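Local coordinates for phosphoribosyltransferase (Thermus thermophilus, PDB 1WD5), which is of unknown function but, as a predicted type I phosphoribosyltransferase, probably has glycosyltransferase activity, at residues Arg4-Ala9 against Gly34-Asp39; Leu12-Leu17 against Ala42-Gly47; Ala134-Ala139 against Glu164-Arg169; Phe65-Val70 against Met79-Arg84. All blocks are in the same frame, centred on the assembly; numbering follows the deposited sequence.

Interaction 1 (Arg4-Ala9 against Gly34-Asp39); sequences RDRRHA and GVVVAD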
loop_
_atom_site.group_PDB
_atom_site.type_symbol
_atom_site.label_atom_id
_atom_site.label_comp_id
_atom_site.label_asym_id
_atom_site.label_seq_id
_atom_site.Cartn_x
_atom_site.Cartn_y
_atom_site.Cartn_z
ATOM N N ARG A 4 -3.533 20.535 0.834
ATOM C CA ARG A 4 -3.739 21.121 2.157
ATOM C C ARG A 4 -3.410 20.072 3.210
ATOM O O ARG A 4 -2.723 20.356 4.189
ATOM C CB ARG A 4 -5.193 21.570 2.349
ATOM C CG ARG A 4 -5.690 22.641 1.375
ATOM C CD ARG A 4 -7.007 23.245 1.868
ATOM N NE ARG A 4 -8.069 22.248 1.999
ATOM C CZ ARG A 4 -8.851 21.847 0.999
ATOM N NH1 ARG A 4 -8.704 22.360 -0.213
ATOM N NH2 ARG A 4 -9.769 20.914 1.204
ATOM N N ASP A 5 -3.919 18.860 2.996
ATOM C CA ASP A 5 -3.703 17.733 3.899
ATOM C C ASP A 5 -4.043 16.417 3.196
ATOM O O ASP A 5 -4.374 16.403 2.007
ATOM C CB ASP A 5 -4.553 17.883 5.172
ATOM C CG ASP A 5 -6.003 18.247 4.878
ATOM O OD1 ASP A 5 -6.602 17.657 3.954
ATOM O OD2 ASP A 5 -6.551 19.118 5.586
ATOM N N ARG A 6 -3.962 15.312 3.928
ATOM C CA ARG A 6 -4.243 14.004 3.350
ATOM C C ARG A 6 -5.698 13.797 2.910
ATOM O O ARG A 6 -5.955 13.061 1.959
ATOM C CB ARG A 6 -3.817 12.899 4.320
ATOM C CG ARG A 6 -2.303 12.839 4.574
ATOM C CD ARG A 6 -1.955 11.654 5.466
ATOM N NE ARG A 6 -0.536 11.587 5.826
ATOM C CZ ARG A 6 0.031 12.324 6.777
ATOM N NH1 ARG A 6 -0.691 13.195 7.471
ATOM N NH2 ARG A 6 1.315 12.166 7.060
ATOM N N ARG A 7 -6.645 14.445 3.584
ATOM C CA ARG A 7 -8.057 14.320 3.209
ATOM C C ARG A 7 -8.281 15.001 1.859
ATOM O O ARG A 7 -9.035 14.509 1.018
ATOM C CB ARG A 7 -8.961 14.976 4.265
ATOM C CG ARG A 7 -9.070 14.207 5.580
ATOM C CD ARG A 7 -10.093 13.094 5.492
ATOM N NE ARG A 7 -10.032 12.178 6.629
ATOM C CZ ARG A 7 -10.618 10.984 6.644
ATOM N NH1 ARG A 7 -11.311 10.581 5.587
ATOM N NH2 ARG A 7 -10.477 10.176 7.685
ATOM N N HIS A 8 -7.621 16.140 1.669
ATOM C CA HIS A 8 -7.715 16.906 0.431
ATOM C C HIS A 8 -7.189 16.080 -0.738
ATOM O O HIS A 8 -7.803 16.026 -1.800
ATOM C CB HIS A 8 -6.886 18.186 0.543
ATOM C CG HIS A 8 -6.918 19.039 -0.688
ATOM N ND1 HIS A 8 -5.931 19.957 -0.982
ATOM C CD2 HIS A 8 -7.833 19.140 -1.681
ATOM C CE1 HIS A 8 -6.237 20.586 -2.103
ATOM N NE2 HIS A 8 -7.386 20.110 -2.547
ATOM N N ALA A 9 -6.039 15.443 -0.541
ATOM C CA ALA A 9 -5.444 14.622 -1.588
ATOM C C ALA A 9 -6.342 13.422 -1.866
ATOM O O ALA A 9 -6.463 12.978 -3.008
ATOM C CB ALA A 9 -4.054 14.152 -1.162
ATOM N N GLY A 34 -1.134 6.676 4.816
ATOM C CA GLY A 34 -1.864 6.208 3.655
ATOM C C GLY A 34 -3.290 5.790 3.968
ATOM O O GLY A 34 -4.162 5.839 3.099
ATOM N N VAL A 35 -3.538 5.381 5.208
ATOM C CA VAL A 35 -4.874 4.953 5.600
ATOM C C VAL A 35 -5.828 6.140 5.594
ATOM O O VAL A 35 -7.012 5.981 5.324
ATOM C CB VAL A 35 -4.864 4.282 6.997
ATOM C CG1 VAL A 35 -6.286 3.936 7.428
ATOM C CG2 VAL A 35 -4.022 3.012 6.955
ATOM N N VAL A 36 -5.312 7.333 5.878
ATOM C CA VAL A 36 -6.155 8.528 5.870
ATOM C C VAL A 36 -6.606 8.826 4.446
ATOM O O VAL A 36 -7.790 9.075 4.196
ATOM C CB VAL A 36 -5.409 9.764 6.415
ATOM C CG1 VAL A 36 -6.304 10.989 6.310
ATOM C CG2 VAL A 36 -5.008 9.534 7.865
ATOM N N VAL A 37 -5.663 8.800 3.506
ATOM C CA VAL A 37 -5.999 9.060 2.113
ATOM C C VAL A 37 -6.965 7.980 1.632
ATOM O O VAL A 37 -7.950 8.273 0.955
ATOM C CB VAL A 37 -4.746 9.049 1.205
ATOM C CG1 VAL A 37 -5.147 9.387 -0.229
ATOM C CG2 VAL A 37 -3.708 10.065 1.717
ATOM N N ALA A 38 -6.676 6.731 1.992
ATOM C CA ALA A 38 -7.503 5.591 1.592
ATOM C C ALA A 38 -8.939 5.687 2.114
ATOM O O ALA A 38 -9.901 5.376 1.401
ATOM C CB ALA A 38 -6.861 4.295 2.077
ATOM N N ASP A 39 -9.084 6.103 3.368
ATOM C CA ASP A 39 -10.407 6.229 3.964
ATOM C C ASP A 39 -11.243 7.256 3.201
ATOM O O ASP A 39 -12.426 7.031 2.942
ATOM C CB ASP A 39 -10.292 6.653 5.432
ATOM C CG ASP A 39 -11.648 6.796 6.102
ATOM O OD1 ASP A 39 -12.263 5.764 6.436
ATOM O OD2 ASP A 39 -12.108 7.941 6.280
#
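R7 and D39 make the charged half of this contact. The guanidinium meets D39 end-on, and both of its terminal nitrogens go to the same carboxylate oxygen: R7 NH1 lies 2.8 Å from D39 OD2, with an N-H...O angle of 154°, and R7 NH2 lies 3.1 Å from D39 OD2. OD2 sits in the guanidinium plane, but the two flat groups stand nearly perpendicular, at 89°. NH1 meets the anti lone pair of OD2, while NH2 comes in from above the carboxylate plane. A bend at chi2 (-82°) turns CD of R7 aside, and the tip reaches D39 although CB starts out away from it. R43 also binds OD2, W206 takes OD1, and E40 is a second acid for R7 NH1. An alanine in place of R7 would probably cost D39 OD2 two of its donors and E40 one of its basic partners, and uncover V36 CG1.

The apolar half belongs to V36, V37 and R6. V36 CG1 packs on R6 CB at 3.7 Å and also lies 3.9 Å from R7 NE, over one guanidinium face. V37 CG2 rests on R6 CB at 3.8 Å. R6 itself runs extended past V36 to a salt bridge with D128 and a bond to the carbonyl of G192.

At the head of the first helix, D5 is the N-cap, its OD1 accepting from H8 N at 2.9 Å. The arrangement joins helix 6-17 to helix 33-45, the connection of the beta-alpha-beta crossover between parallel strands 26-29 and 48-59 in the phosphoribosyltransferase fold.

Interaction 2 (Leu12-Leu17 against Ala42-Gly47); sequences LLAEAL and ARRLGG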
loop_
_atom_site.group_PDB
_atom_site.type_symbol
_atom_site.label_atom_id
_atom_site.label_comp_id
_atom_site.label_asym_id
_atom_site.label_seq_id
_atom_site.Cartn_x
_atom_site.Cartn_y
_atom_site.Cartn_z
ATOM N N LEU A 12 -9.280 14.463 -4.196
ATOM C CA LEU A 12 -8.835 14.613 -5.582
ATOM C C LEU A 12 -8.507 13.264 -6.204
ATOM O O LEU A 12 -8.718 13.052 -7.401
ATOM C CB LEU A 12 -7.595 15.512 -5.655
ATOM C CG LEU A 12 -7.800 16.987 -5.329
ATOM C CD1 LEU A 12 -6.451 17.696 -5.285
ATOM C CD2 LEU A 12 -8.708 17.620 -6.387
ATOM N N LEU A 13 -7.988 12.350 -5.393
ATOM C CA LEU A 13 -7.628 11.029 -5.892
ATOM C C LEU A 13 -8.887 10.246 -6.246
ATOM O O LEU A 13 -8.937 9.558 -7.272
ATOM C CB LEU A 13 -6.815 10.268 -4.841
ATOM C CG LEU A 13 -6.064 9.038 -5.344
ATOM C CD1 LEU A 13 -5.126 9.439 -6.481
ATOM C CD2 LEU A 13 -5.271 8.414 -4.197
ATOM N N ALA A 14 -9.903 10.347 -5.393
ATOM C CA ALA A 14 -11.165 9.652 -5.631
ATOM C C ALA A 14 -11.792 10.150 -6.933
ATOM O O ALA A 14 -12.398 9.378 -7.676
ATOM C CB ALA A 14 -12.122 9.892 -4.473
ATOM N N GLU A 15 -11.642 11.441 -7.202
ATOM C CA GLU A 15 -12.181 12.043 -8.418
ATOM C C GLU A 15 -11.442 11.528 -9.660
ATOM O O GLU A 15 -12.048 11.295 -10.704
ATOM C CB GLU A 15 -12.093 13.574 -8.320
ATOM C CG GLU A 15 -13.208 14.193 -7.472
ATOM C CD GLU A 15 -12.860 15.567 -6.920
ATOM O OE1 GLU A 15 -11.987 16.254 -7.493
ATOM O OE2 GLU A 15 -13.474 15.969 -5.907
ATOM N N ALA A 16 -10.133 11.341 -9.543
ATOM C CA ALA A 16 -9.346 10.835 -10.666
ATOM C C ALA A 16 -9.679 9.364 -10.928
ATOM O O ALA A 16 -9.533 8.874 -12.050
ATOM C CB ALA A 16 -7.852 10.986 -10.373
ATOM N N LEU A 17 -10.142 8.667 -9.891
ATOM C CA LEU A 17 -10.477 7.247 -10.004
ATOM C C LEU A 17 -11.899 6.960 -10.478
ATOM O O LEU A 17 -12.165 5.899 -11.046
ATOM C CB LEU A 17 -10.267 6.550 -8.656
ATOM C CG LEU A 17 -8.845 6.446 -8.099
ATOM C CD1 LEU A 17 -8.910 5.995 -6.643
ATOM C CD2 LEU A 17 -8.031 5.457 -8.923
ATOM N N ALA A 42 -12.293 5.696 -0.119
ATOM C CA ALA A 42 -13.341 4.708 0.091
ATOM C C ALA A 42 -14.698 5.375 0.316
ATOM O O ALA A 42 -15.714 4.914 -0.203
ATOM C CB ALA A 42 -12.989 3.816 1.280
ATOM N N ARG A 43 -14.714 6.462 1.080
ATOM C CA ARG A 43 -15.969 7.165 1.346
ATOM C C ARG A 43 -16.524 7.866 0.106
ATOM O O ARG A 43 -17.740 7.927 -0.086
ATOM C CB ARG A 43 -15.776 8.178 2.483
ATOM C CG ARG A 43 -15.479 7.525 3.827
ATOM C CD ARG A 43 -15.100 8.534 4.918
ATOM N NE ARG A 43 -14.830 7.828 6.170
ATOM C CZ ARG A 43 -15.773 7.275 6.924
ATOM N NH1 ARG A 43 -17.048 7.362 6.560
ATOM N NH2 ARG A 43 -15.443 6.598 8.015
ATOM N N ARG A 44 -15.645 8.389 -0.742
ATOM C CA ARG A 44 -16.101 9.084 -1.943
ATOM C C ARG A 44 -16.529 8.123 -3.052
ATOM O O ARG A 44 -17.436 8.430 -3.819
ATOM C CB ARG A 44 -15.012 10.032 -2.462
ATOM C CG ARG A 44 -14.524 11.017 -1.409
ATOM C CD ARG A 44 -14.508 12.443 -1.915
ATOM N NE ARG A 44 -14.333 13.391 -0.816
ATOM C CZ ARG A 44 -14.736 14.656 -0.855
ATOM N NH1 ARG A 44 -15.334 15.124 -1.941
ATOM N NH2 ARG A 44 -14.558 15.449 0.196
ATOM N N LEU A 45 -15.898 6.957 -3.125
ATOM C CA LEU A 45 -16.241 5.978 -4.158
ATOM C C LEU A 45 -17.306 4.970 -3.725
ATOM O O LEU A 45 -17.718 4.121 -4.512
ATOM C CB LEU A 45 -14.990 5.214 -4.604
ATOM C CG LEU A 45 -13.917 5.964 -5.397
ATOM C CD1 LEU A 45 -12.766 5.019 -5.708
ATOM C CD2 LEU A 45 -14.513 6.499 -6.685
ATOM N N GLY A 46 -17.751 5.059 -2.478
ATOM C CA GLY A 46 -18.743 4.117 -1.998
ATOM C C GLY A 46 -18.134 2.732 -1.875
ATOM O O GLY A 46 -18.808 1.716 -2.075
ATOM N N GLY A 47 -16.845 2.689 -1.553
ATOM C CA GLY A 47 -16.158 1.420 -1.407
ATOM C C GLY A 47 -15.975 1.019 0.045
ATOM O O GLY A 47 -16.616 1.572 0.944
HETATM O O HOH W 1 -15.420 14.519 -4.731
#
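A14 puts its methyl straight against the second helix: A14 CB is 3.5 Å from R44 CB, a close approach that the small side chain permits. On the same residue the backbone also takes part, for A14 O lies 3.7 Å from L45 CD2. CG of L45 is anti to its own carbonyl carbon (chi1 -69°), which sends the branch toward A14 and L17.

One step on, E15 approaches R44 without touching it. E15 OE2 stays 4.5 Å from R44 NH1 and well out of the guanidinium plane, so the direct attraction is between charges alone. Water 1 bridges them instead, donating to E15 OE2 at 2.7 Å and accepting from R44 NH1 at 2.9 Å. Each end has another partner too: R44 NE forms a salt bridge with E40, and E15 OE2 is hydrogen-bonded to N4 of a MES molecule, probably from the crystallisation liquor.

L17, one helical turn past A14, meets L45 methyl to methyl, L17 CD1 to L45 CD1 at 4.1 Å, the two side chains crossing at about a right angle. L17 also packs on V124, V152 and V173 of the sheet below.

The result is a set of apolar contacts next to the sheet, with a water-bridged charge pair toward solvent, where neighbouring helices 6-17 and 33-45 pack side by side over the central, largely parallel sheet of the type I phosphoribosyltransferase fold.

Interaction 3 (Ala134-Ala139 against Glu164-Arg169); sequences ASMEAA and ERLKAR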
loop_
_atom_site.group_PDB
_atom_site.type_symbol
_atom_site.label_atom_id
_atom_site.label_comp_id
_atom_site.label_asym_id
_atom_site.label_seq_id
_atom_site.Cartn_x
_atom_site.Cartn_y
_atom_site.Cartn_z
ATOM N N ALA A 134 9.092 0.992 -2.813
ATOM C CA ALA A 134 9.445 -0.258 -2.141
ATOM C C ALA A 134 8.262 -0.931 -1.443
ATOM O O ALA A 134 7.960 -2.094 -1.705
ATOM C CB ALA A 134 10.563 -0.010 -1.136
ATOM N N SER A 135 7.597 -0.204 -0.551
ATOM C CA SER A 135 6.469 -0.777 0.167
ATOM C C SER A 135 5.301 -1.108 -0.759
ATOM O O SER A 135 4.664 -2.152 -0.609
ATOM C CB SER A 135 6.007 0.174 1.276
ATOM O OG SER A 135 7.051 0.401 2.204
HETATM N N MSE A 136 5.026 -0.232 -1.722
HETATM C CA MSE A 136 3.921 -0.469 -2.646
HETATM C C MSE A 136 4.149 -1.733 -3.469
HETATM O O MSE A 136 3.214 -2.494 -3.709
HETATM C CB MSE A 136 3.724 0.730 -3.578
HETATM C CG MSE A 136 2.493 0.614 -4.460
HETATM SE SE MSE A 136 0.948 0.594 -3.512
HETATM C CE MSE A 136 0.815 2.317 -3.084
ATOM N N GLU A 137 5.389 -1.964 -3.894
ATOM C CA GLU A 137 5.694 -3.160 -4.679
ATOM C C GLU A 137 5.449 -4.411 -3.844
ATOM O O GLU A 137 4.938 -5.412 -4.346
ATOM C CB GLU A 137 7.146 -3.142 -5.173
ATOM C CG GLU A 137 7.402 -2.168 -6.322
ATOM C CD GLU A 137 8.639 -2.532 -7.131
ATOM O OE1 GLU A 137 8.663 -3.643 -7.700
ATOM O OE2 GLU A 137 9.584 -1.714 -7.199
ATOM N N ALA A 138 5.810 -4.358 -2.567
ATOM C CA ALA A 138 5.591 -5.497 -1.690
ATOM C C ALA A 138 4.091 -5.722 -1.559
ATOM O O ALA A 138 3.619 -6.861 -1.562
ATOM C CB ALA A 138 6.205 -5.236 -0.316
ATOM N N ALA A 139 3.340 -4.628 -1.445
ATOM C CA ALA A 139 1.888 -4.721 -1.319
ATOM C C ALA A 139 1.304 -5.393 -2.554
ATOM O O ALA A 139 0.430 -6.250 -2.447
ATOM C CB ALA A 139 1.278 -3.333 -1.145
ATOM N N GLU A 164 7.578 4.363 -12.824
ATOM C CA GLU A 164 8.032 3.363 -13.780
ATOM C C GLU A 164 8.038 1.965 -13.164
ATOM O O GLU A 164 7.597 1.002 -13.791
ATOM C CB GLU A 164 9.432 3.705 -14.289
ATOM C CG GLU A 164 9.768 3.048 -15.620
ATOM C CD GLU A 164 11.142 3.434 -16.137
ATOM O OE1 GLU A 164 12.147 2.878 -15.642
ATOM O OE2 GLU A 164 11.217 4.302 -17.035
ATOM N N ARG A 165 8.532 1.848 -11.937
ATOM C CA ARG A 165 8.574 0.546 -11.275
ATOM C C ARG A 165 7.179 -0.045 -11.095
ATOM O O ARG A 165 6.965 -1.235 -11.322
ATOM C CB ARG A 165 9.243 0.655 -9.901
ATOM C CG ARG A 165 10.680 1.149 -9.924
ATOM C CD ARG A 165 11.356 0.915 -8.577
ATOM N NE ARG A 165 12.719 1.442 -8.542
ATOM C CZ ARG A 165 13.040 2.690 -8.205
ATOM N NH1 ARG A 165 12.098 3.561 -7.863
ATOM N NH2 ARG A 165 14.311 3.068 -8.215
ATOM N N LEU A 166 6.232 0.790 -10.684
ATOM C CA LEU A 166 4.867 0.335 -10.453
ATOM C C LEU A 166 4.068 0.139 -11.732
ATOM O O LEU A 166 3.349 -0.850 -11.880
ATOM C CB LEU A 166 4.140 1.322 -9.540
ATOM C CG LEU A 166 4.798 1.495 -8.168
ATOM C CD1 LEU A 166 4.144 2.631 -7.409
ATOM C CD2 LEU A 166 4.692 0.198 -7.397
ATOM N N LYS A 167 4.189 1.087 -12.655
ATOM C CA LYS A 167 3.463 1.017 -13.917
ATOM C C LYS A 167 3.852 -0.245 -14.698
ATOM O O LYS A 167 3.089 -0.739 -15.529
ATOM C CB LYS A 167 3.750 2.275 -14.736
ATOM C CG LYS A 167 2.775 2.535 -15.871
ATOM C CD LYS A 167 2.975 3.930 -16.433
ATOM C CE LYS A 167 2.084 4.179 -17.634
ATOM N NZ LYS A 167 2.290 5.551 -18.173
ATOM N N ALA A 168 5.036 -0.774 -14.411
ATOM C CA ALA A 168 5.507 -1.978 -15.075
ATOM C C ALA A 168 4.701 -3.181 -14.602
ATOM O O ALA A 168 4.654 -4.209 -15.275
ATOM C CB ALA A 168 6.989 -2.197 -14.772
ATOM N N ARG A 169 4.045 -3.042 -13.455
ATOM C CA ARG A 169 3.277 -4.144 -12.886
ATOM C C ARG A 169 1.766 -3.935 -12.768
ATOM O O ARG A 169 1.011 -4.902 -12.665
ATOM C CB ARG A 169 3.841 -4.491 -11.503
ATOM C CG ARG A 169 5.321 -4.852 -11.496
ATOM C CD ARG A 169 5.820 -5.114 -10.075
ATOM N NE ARG A 169 5.142 -6.251 -9.454
ATOM C CZ ARG A 169 5.290 -6.606 -8.182
ATOM N NH1 ARG A 169 6.094 -5.912 -7.385
ATOM N NH2 ARG A 169 4.639 -7.659 -7.707
#
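E137 is the residue around which the contact is built, with L166, R165 and R169 all touching it. Its CG lies 3.8 Å from L166 CD2, and the same methyl reaches M136 CG at 3.7 Å. M136, a selenomethionine, has CG anti to the backbone N (chi1 -174°), which brings that carbon against L166 before the chain bends and leads its selenium away.

The two oxygens of E137 meet two arginines in unlike ways, and only R169 forms a salt bridge. E137 OE2 lies beside the aliphatic part of R165, 3.5 Å from R165 CD and 4.6 Å from R165 NE, the latter near enough for attraction between opposite charges but not in contact. E137 OE1 faces R169 NH1 at 3.4 Å in a weak hydrogen bond. That same nitrogen also makes a weak bond, at 3.3 Å, to E137 O, so R169 straddles the backbone carbonyl and the side-chain tip of one residue. A bend at chi3 (62°) puts NE of R169 on the course that allows this.

In the next shell S141 positions the pair: its OG is hydrogen-bonded both to R169 NH2 and to E137 O. L166 is backed by V153 and L140, and M136 by V153 and V155, which seats helices 134-144 and 160-167 on strand 150-155. Helix 134-144 follows the loop carrying D127, D128 and T132, which by sequence resembles the phosphoribosyl pyrophosphate motif of type I enzymes.

Chemically, long and weak bonds around an acid lying between two arginines suggest a diffuse attraction over an apolar base, with the negative charge of E137 probably favoured by its basic neighbours.

Interaction 4 (Phe65-Val70 against Met79-Arg84); sequences FALGAV and MPYALR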
loop_
_atom_site.group_PDB
_atom_site.type_symbol
_atom_site.label_atom_id
_atom_site.label_comp_id
_atom_site.label_asym_id
_atom_site.label_seq_id
_atom_site.Cartn_x
_atom_site.Cartn_y
_atom_site.Cartn_z
ATOM N N PHE A 65 16.985 -3.911 -2.115
ATOM C CA PHE A 65 16.615 -4.702 -3.279
ATOM C C PHE A 65 15.705 -5.845 -2.851
ATOM O O PHE A 65 16.122 -6.756 -2.132
ATOM C CB PHE A 65 17.853 -5.258 -3.984
ATOM C CG PHE A 65 17.538 -5.981 -5.262
ATOM C CD1 PHE A 65 16.844 -5.336 -6.285
ATOM C CD2 PHE A 65 17.918 -7.304 -5.443
ATOM C CE1 PHE A 65 16.534 -6.004 -7.469
ATOM C CE2 PHE A 65 17.613 -7.981 -6.623
ATOM C CZ PHE A 65 16.921 -7.331 -7.636
ATOM N N ALA A 66 14.461 -5.787 -3.316
ATOM C CA ALA A 66 13.446 -6.777 -2.975
ATOM C C ALA A 66 13.536 -8.100 -3.731
ATOM O O ALA A 66 13.672 -8.120 -4.952
ATOM C CB ALA A 66 12.055 -6.165 -3.183
ATOM N N LEU A 67 13.453 -9.204 -2.993
ATOM C CA LEU A 67 13.473 -10.533 -3.593
ATOM C C LEU A 67 12.095 -11.158 -3.389
ATOM O O LEU A 67 11.792 -12.217 -3.938
ATOM C CB LEU A 67 14.547 -11.423 -2.946
ATOM C CG LEU A 67 16.010 -11.006 -3.130
ATOM C CD1 LEU A 67 16.925 -12.071 -2.536
ATOM C CD2 LEU A 67 16.311 -10.820 -4.609
ATOM N N GLY A 68 11.262 -10.486 -2.597
ATOM C CA GLY A 68 9.921 -10.981 -2.332
ATOM C C GLY A 68 9.198 -10.170 -1.268
ATOM O O GLY A 68 9.583 -9.038 -0.976
ATOM N N ALA A 69 8.154 -10.749 -0.683
ATOM C CA ALA A 69 7.380 -10.069 0.354
ATOM C C ALA A 69 6.615 -11.072 1.206
ATOM O O ALA A 69 6.376 -12.201 0.773
ATOM C CB ALA A 69 6.395 -9.083 -0.288
ATOM N N VAL A 70 6.250 -10.666 2.423
ATOM C CA VAL A 70 5.467 -11.521 3.315
ATOM C C VAL A 70 4.200 -10.752 3.696
ATOM O O VAL A 70 4.252 -9.543 3.928
ATOM C CB VAL A 70 6.229 -11.887 4.620
ATOM C CG1 VAL A 70 7.516 -12.639 4.288
ATOM C CG2 VAL A 70 6.533 -10.633 5.422
HETATM N N MSE A 79 9.781 -13.354 -5.791
HETATM C CA MSE A 79 9.828 -12.869 -7.165
HETATM C C MSE A 79 10.488 -13.988 -7.983
HETATM O O MSE A 79 11.204 -14.826 -7.429
HETATM C CB MSE A 79 10.643 -11.578 -7.248
HETATM C CG MSE A 79 9.960 -10.373 -6.596
HETATM SE SE MSE A 79 8.472 -9.821 -7.482
HETATM C CE MSE A 79 7.207 -10.896 -6.776
ATOM N N PRO A 80 10.255 -14.018 -9.304
ATOM C CA PRO A 80 10.827 -15.051 -10.180
ATOM C C PRO A 80 12.346 -15.219 -10.121
ATOM O O PRO A 80 12.869 -16.294 -10.406
ATOM C CB PRO A 80 10.358 -14.619 -11.574
ATOM C CG PRO A 80 9.065 -13.900 -11.291
ATOM C CD PRO A 80 9.428 -13.076 -10.080
ATOM N N TYR A 81 13.047 -14.160 -9.743
ATOM C CA TYR A 81 14.501 -14.185 -9.690
ATOM C C TYR A 81 15.108 -14.332 -8.297
ATOM O O TYR A 81 16.329 -14.313 -8.150
ATOM C CB TYR A 81 15.024 -12.910 -10.346
ATOM C CG TYR A 81 14.334 -11.657 -9.836
ATOM C CD1 TYR A 81 14.693 -11.085 -8.614
ATOM C CD2 TYR A 81 13.311 -11.052 -10.571
ATOM C CE1 TYR A 81 14.053 -9.938 -8.138
ATOM C CE2 TYR A 81 12.664 -9.907 -10.104
ATOM C CZ TYR A 81 13.041 -9.356 -8.890
ATOM O OH TYR A 81 12.422 -8.217 -8.432
ATOM N N ALA A 82 14.266 -14.489 -7.282
ATOM C CA ALA A 82 14.745 -14.608 -5.907
ATOM C C ALA A 82 15.890 -15.598 -5.710
ATOM O O ALA A 82 16.929 -15.252 -5.141
ATOM C CB ALA A 82 13.590 -14.973 -4.982
ATOM N N LEU A 83 15.704 -16.830 -6.174
ATOM C CA LEU A 83 16.736 -17.849 -6.003
ATOM C C LEU A 83 18.028 -17.573 -6.768
ATOM O O LEU A 83 19.041 -18.236 -6.538
ATOM C CB LEU A 83 16.180 -19.224 -6.383
ATOM C CG LEU A 83 15.056 -19.698 -5.460
ATOM C CD1 LEU A 83 14.480 -21.019 -5.966
ATOM C CD2 LEU A 83 15.607 -19.857 -4.045
ATOM N N ARG A 84 17.999 -16.601 -7.675
ATOM C CA ARG A 84 19.198 -16.265 -8.436
ATOM C C ARG A 84 20.061 -15.290 -7.647
ATOM O O ARG A 84 21.217 -15.050 -7.998
ATOM C CB ARG A 84 18.834 -15.667 -9.802
ATOM C CG ARG A 84 18.321 -16.700 -10.799
ATOM C CD ARG A 84 18.467 -16.220 -12.237
ATOM N NE ARG A 84 17.432 -15.271 -12.629
ATOM C CZ ARG A 84 16.195 -15.611 -12.974
ATOM N NH1 ARG A 84 15.825 -16.883 -12.980
ATOM N NH2 ARG A 84 15.326 -14.674 -13.318
#
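M79 and L67 are joined backbone to backbone, M79 N donating to L67 O over 3.0 Å at a nearly straight 174°. The bond ties a classic beta bulge, L67 and G68 opposite V57, to the type I turn that runs from M79 to A82.

The side chain of selenomethionine M79 can be followed outward. M79 CB sits 3.6 Å from L67 O and also lies over one face of the Y81 ring, toward its rim. M79 CG keeps to the same carbonyl, 3.7 Å from L67 O. Bends at chi2 and chi3 then carry SE and CE off the strand, and M79 CE ends near the guanidinium of R169, with S141 alongside. Across the turn, the methyl of A82 packs on L67.

Y81 holds CG between its backbone N and carbonyl carbon (chi1 49°), and the ring reaches back to the strand. Its edge meets the carbonyl of A66, Y81 CE1 lying 3.7 Å from A66 O. An alanine in place of Y81 would probably leave A66 O and M79 CB without the ring that lies against them. The F65 and Y81 planes are only 19° apart but offset so strongly that little of one ring faces the other, touching at F65 CZ and Y81 CE1, 3.9 Å apart.

In the fold
The four contacts fall into two groups on the fold. Interactions 1 and 2 are successive levels of one interface between helices 6-17 and 33-45, their centres 11 Å apart, and they meet where V37 CG1 packs on L13 CD2 at 4.1 Å. Interactions 3 and 4 form the other group, with centres 13 Å apart; there A138 O touches A69 CB at 3.8 Å, so helix 134-144 abuts strand 66-71. Interactions 2 and 4 lie farthest apart, about 33 Å between centres. The loop with D127 and D128, the presumed phosphoribosyl pyrophosphate site, links the groups: R6 of interaction 1 binds D128, while M136 of interaction 3 touches D127.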